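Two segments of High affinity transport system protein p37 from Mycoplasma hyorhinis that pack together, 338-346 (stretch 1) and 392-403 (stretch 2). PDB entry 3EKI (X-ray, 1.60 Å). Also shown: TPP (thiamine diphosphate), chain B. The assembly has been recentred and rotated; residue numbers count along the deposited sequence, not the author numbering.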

# COMPACT_ATOMS: atom_id res chain seq x y z
N THR A 338 -2.88 -11.49 4.70
CA THR A 338 -3.96 -10.97 5.52
C THR A 338 -5.24 -10.80 4.70
O THR A 338 -5.30 -11.11 3.52
CB THR A 338 -3.62 -9.61 6.14
OG1 THR A 338 -3.63 -8.58 5.11
CG2 THR A 338 -2.23 -9.58 6.77
N ASN A 339 -6.28 -10.29 5.35
CA ASN A 339 -7.52 -9.87 4.73
C ASN A 339 -7.21 -8.61 3.91
O ASN A 339 -6.22 -7.95 4.16
CB ASN A 339 -8.60 -9.61 5.76
CG ASN A 339 -9.00 -10.81 6.59
OD1 ASN A 339 -8.95 -11.94 6.11
ND2 ASN A 339 -9.41 -10.55 7.82
N PRO A 340 -8.05 -8.37 2.90
CA PRO A 340 -7.78 -7.26 1.98
C PRO A 340 -8.44 -5.94 2.32
O PRO A 340 -9.56 -5.92 2.85
CB PRO A 340 -8.42 -7.84 0.72
CG PRO A 340 -9.64 -8.54 1.23
CD PRO A 340 -9.25 -9.13 2.56
N ILE A 341 -7.73 -4.85 1.99
CA ILE A 341 -8.33 -3.51 2.17
C ILE A 341 -8.10 -2.68 0.92
O ILE A 341 -7.28 -3.05 0.07
CB ILE A 341 -7.76 -2.79 3.39
CG1 ILE A 341 -6.28 -2.47 3.32
CG2 ILE A 341 -8.11 -3.58 4.65
CD1 ILE A 341 -5.75 -1.60 4.45
N PRO A 342 -8.80 -1.58 0.70
CA PRO A 342 -8.64 -0.87 -0.57
C PRO A 342 -7.27 -0.23 -0.78
O PRO A 342 -6.60 0.11 0.16
CB PRO A 342 -9.69 0.25 -0.46
CG PRO A 342 -10.70 -0.32 0.50
CD PRO A 342 -9.82 -0.96 1.57
N TYR A 343 -6.90 -0.09 -2.06
CA TYR A 343 -5.69 0.66 -2.38
C TYR A 343 -5.92 2.13 -2.04
O TYR A 343 -6.95 2.49 -1.46
CB TYR A 343 -5.28 0.47 -3.84
CG TYR A 343 -3.81 0.21 -4.04
CD1 TYR A 343 -2.97 1.03 -4.76
CD2 TYR A 343 -3.21 -0.92 -3.47
CE1 TYR A 343 -1.62 0.77 -4.91
CE2 TYR A 343 -1.88 -1.20 -3.63
CZ TYR A 343 -1.07 -0.36 -4.35
OH TYR A 343 0.28 -0.64 -4.50
N ASP A 344 -4.97 3.00 -2.37
CA ASP A 344 -4.98 4.37 -1.87
C ASP A 344 -6.15 5.17 -2.44
O ASP A 344 -6.67 4.88 -3.51
CB ASP A 344 -3.65 5.03 -2.19
CG ASP A 344 -2.47 4.54 -1.38
OD1 ASP A 344 -2.62 3.49 -0.70
OD2 ASP A 344 -1.41 5.21 -1.42
N VAL A 345 -6.52 6.17 -1.66
CA VAL A 345 -7.67 7.02 -1.95
C VAL A 345 -7.26 8.47 -2.10
O VAL A 345 -6.51 9.04 -1.31
CB VAL A 345 -8.71 6.89 -0.82
CG1 VAL A 345 -9.81 7.92 -0.96
CG2 VAL A 345 -9.28 5.47 -0.81
N GLY A 346 -7.77 9.10 -3.14
CA GLY A 346 -7.56 10.53 -3.38
C GLY A 346 -8.67 11.32 -2.69
O GLY A 346 -9.85 11.04 -2.81
N LYS A 392 -19.44 2.49 1.90
CA LYS A 392 -19.57 1.15 1.35
C LYS A 392 -18.31 0.60 0.69
O LYS A 392 -17.89 -0.53 0.91
CB LYS A 392 -20.68 1.19 0.31
CG LYS A 392 -21.05 -0.12 -0.35
CD LYS A 392 -22.48 -0.15 -0.88
CE LYS A 392 -23.45 0.76 -0.15
NZ LYS A 392 -24.88 0.51 -0.52
N GLU A 393 -17.67 1.45 -0.11
CA GLU A 393 -16.58 1.02 -0.93
C GLU A 393 -15.24 1.02 -0.19
O GLU A 393 -14.35 0.32 -0.57
CB GLU A 393 -16.46 1.95 -2.14
CG GLU A 393 -17.50 1.71 -3.20
CD GLU A 393 -17.28 2.61 -4.35
OE1 GLU A 393 -16.65 2.16 -5.29
OE2 GLU A 393 -17.58 3.74 -4.18
N ILE A 394 -15.12 1.82 0.84
CA ILE A 394 -13.86 1.92 1.55
C ILE A 394 -14.00 1.54 3.02
O ILE A 394 -13.31 0.73 3.48
CB ILE A 394 -13.21 3.34 1.47
CG1 ILE A 394 -13.18 3.83 0.04
CG2 ILE A 394 -11.80 3.36 2.03
CD1 ILE A 394 -12.33 3.06 -0.81
N VAL A 395 -14.87 2.24 3.73
CA VAL A 395 -14.95 2.05 5.17
C VAL A 395 -15.37 0.61 5.52
O VAL A 395 -14.77 -0.01 6.31
CB VAL A 395 -15.96 3.03 5.91
CG1 VAL A 395 -16.06 2.67 7.34
CG2 VAL A 395 -15.52 4.43 5.75
N GLU A 396 -16.41 0.14 4.90
CA GLU A 396 -16.90 -1.20 5.25
C GLU A 396 -15.86 -2.23 4.84
O GLU A 396 -15.79 -3.22 5.42
CB GLU A 396 -18.26 -1.55 4.62
CG GLU A 396 -19.36 -0.87 5.31
CD GLU A 396 -20.65 -0.94 4.59
OE1 GLU A 396 -20.78 -1.61 3.62
OE2 GLU A 396 -21.52 -0.27 5.02
N VAL A 397 -15.13 -1.99 3.80
CA VAL A 397 -14.18 -2.99 3.37
C VAL A 397 -13.05 -3.05 4.39
O VAL A 397 -12.62 -4.09 4.73
CB VAL A 397 -13.62 -2.63 1.98
CG1 VAL A 397 -12.46 -3.57 1.44
CG2 VAL A 397 -14.71 -2.61 1.02
N TYR A 398 -12.56 -1.89 4.80
CA TYR A 398 -11.51 -1.82 5.80
C TYR A 398 -11.96 -2.45 7.11
O TYR A 398 -11.19 -3.23 7.69
CB TYR A 398 -11.08 -0.38 6.03
CG TYR A 398 -10.14 -0.14 7.19
CD1 TYR A 398 -8.77 -0.38 7.06
CD2 TYR A 398 -10.60 0.33 8.42
CE1 TYR A 398 -7.91 -0.17 8.12
CE2 TYR A 398 -9.75 0.54 9.48
CZ TYR A 398 -8.41 0.30 9.32
OH TYR A 398 -7.56 0.52 10.38
N GLU A 399 -13.18 -2.11 7.54
CA GLU A 399 -13.63 -2.62 8.84
C GLU A 399 -13.76 -4.15 8.80
O GLU A 399 -13.43 -4.77 9.82
CB GLU A 399 -14.93 -1.95 9.26
CG GLU A 399 -14.79 -0.51 9.70
CD GLU A 399 -13.76 -0.16 10.75
OE1 GLU A 399 -13.16 0.94 10.67
OE2 GLU A 399 -13.53 -0.96 11.68
N LYS A 400 -14.21 -4.73 7.71
CA LYS A 400 -14.33 -6.19 7.64
C LYS A 400 -12.94 -6.82 7.77
O LYS A 400 -12.83 -7.90 8.35
CB LYS A 400 -15.02 -6.67 6.37
CG LYS A 400 -15.12 -8.18 6.24
CD LYS A 400 -15.84 -8.59 4.96
CE LYS A 400 -15.97 -10.11 4.90
NZ LYS A 400 -16.88 -10.52 3.80
N ALA A 401 -11.91 -6.18 7.23
CA ALA A 401 -10.58 -6.78 7.22
C ALA A 401 -9.92 -6.80 8.59
O ALA A 401 -9.13 -7.71 8.85
CB ALA A 401 -9.67 -6.06 6.24
N ILE A 402 -10.22 -5.81 9.42
CA ILE A 402 -9.58 -5.72 10.72
C ILE A 402 -10.41 -6.39 11.81
O ILE A 402 -9.96 -6.45 12.95
CB ILE A 402 -9.29 -4.26 11.10
CG1 ILE A 402 -10.51 -3.36 11.21
CG2 ILE A 402 -8.26 -3.68 10.13
CD1 ILE A 402 -10.26 -2.14 12.08
N LYS A 403 -11.58 -6.88 11.44
CA LYS A 403 -12.32 -7.88 12.18
C LYS A 403 -11.80 -9.27 11.79
O LYS A 403 -11.60 -9.60 10.60
CB LYS A 403 -13.83 -7.72 11.95
CG LYS A 403 -14.44 -6.65 12.85
CD LYS A 403 -15.81 -6.21 12.38
CE LYS A 403 -16.23 -4.86 12.94
NZ LYS A 403 -17.01 -4.06 11.95
OXT LYS A 403 -11.56 -10.02 12.76
N1' TPP B . 4.15 -0.78 -6.16
C2' TPP B . 5.13 0.11 -6.44
CM2 TPP B . 5.66 0.19 -7.88
N3' TPP B . 5.64 0.91 -5.48
C4' TPP B . 5.08 0.89 -4.24
N4' TPP B . 5.53 1.75 -3.33
C5' TPP B . 4.10 -0.06 -3.91
C6' TPP B . 3.65 -0.90 -4.93
C7' TPP B . 3.47 -0.23 -2.52
N3 TPP B . 2.27 0.59 -2.25
C2 TPP B . 2.04 1.79 -2.77
S1 TPP B . 0.49 2.38 -2.20
C5 TPP B . 0.23 0.95 -1.23
C4 TPP B . 1.37 0.17 -1.31
CM4 TPP B . 1.41 -1.27 -0.76
C6 TPP B . -0.97 0.75 -0.30
C7 TPP B . -0.82 1.59 0.97
O7 TPP B . 0.33 1.12 1.71
PA TPP B . 1.15 1.98 2.77
O1A TPP B . 2.42 1.28 3.06
O2A TPP B . 1.30 3.40 2.29
O3A TPP B . 0.24 2.14 4.05
PB TPP B . 0.16 1.12 5.29
O1B TPP B . -0.36 -0.21 4.83
O2B TPP B . -0.84 1.83 6.28
O3B TPP B . 1.57 1.05 6.03
O HOH W 1 -6.28 -8.97 8.23
O HOH W 2 -10.71 -12.17 9.94
O HOH W 3 -12.24 -6.58 3.41

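The extended segment 338-346 lies against the C-terminal helix of the chain, and the two bury 434 Å² between them. A single direct hydrogen bond links them: Asn-339 ND2 donates to the backbone Ala-401 O at 3.0 Å, with an N-H...O angle of 170°, so the geometry is nearly linear. The acceptor lies in the last part of the helix, where no later residue of the chain provides an amide to take up this carbonyl. The m rotamer of Asn-339 carries its amide group to that point, while Asn-339 OD1 is satisfied elsewhere in the structure.

Three waters extend the polar contact. Water 1 accepts from Asn-339 N (3.2 Å to the water O) and donates to Ala-401 O (3.2 Å), so this carbonyl receives both a side-chain and a water-mediated bond. Water 2 joins Asn-339 ND2 to Lys-403 O, at 3.0 and 2.8 Å from its O atom. Water 3 donates to both Pro-340 O and Val-397 O, each 2.8 Å from its O atom; proline has no amide hydrogen, but its carbonyl is thus tied to the helix backbone.

Most of the remaining contact is apolar. The backbones come close at Ala-401, whose CA is 5.0 Å from Asn-339 CA; its CB lies 3.3 Å from Ile-341 CG2, a tight packing distance, and 3.7 Å from Asn-339 CB. Ile-341 CG2 also meets Tyr-398 CD1 at 4.1 Å, approaching the ring obliquely. One helical turn before Ala-401, Val-397 CG1 packs 3.7 Å from Pro-342 CD. Ile-394, whose CA-to-CB bond points sideways, nevertheless brings its CD1 within 3.9 Å of both Pro-342 CB and Val-345 CG2. The CA-to-CB bond of Tyr-343, by contrast, points away from the helix, and its ring has TPP C6 over one face.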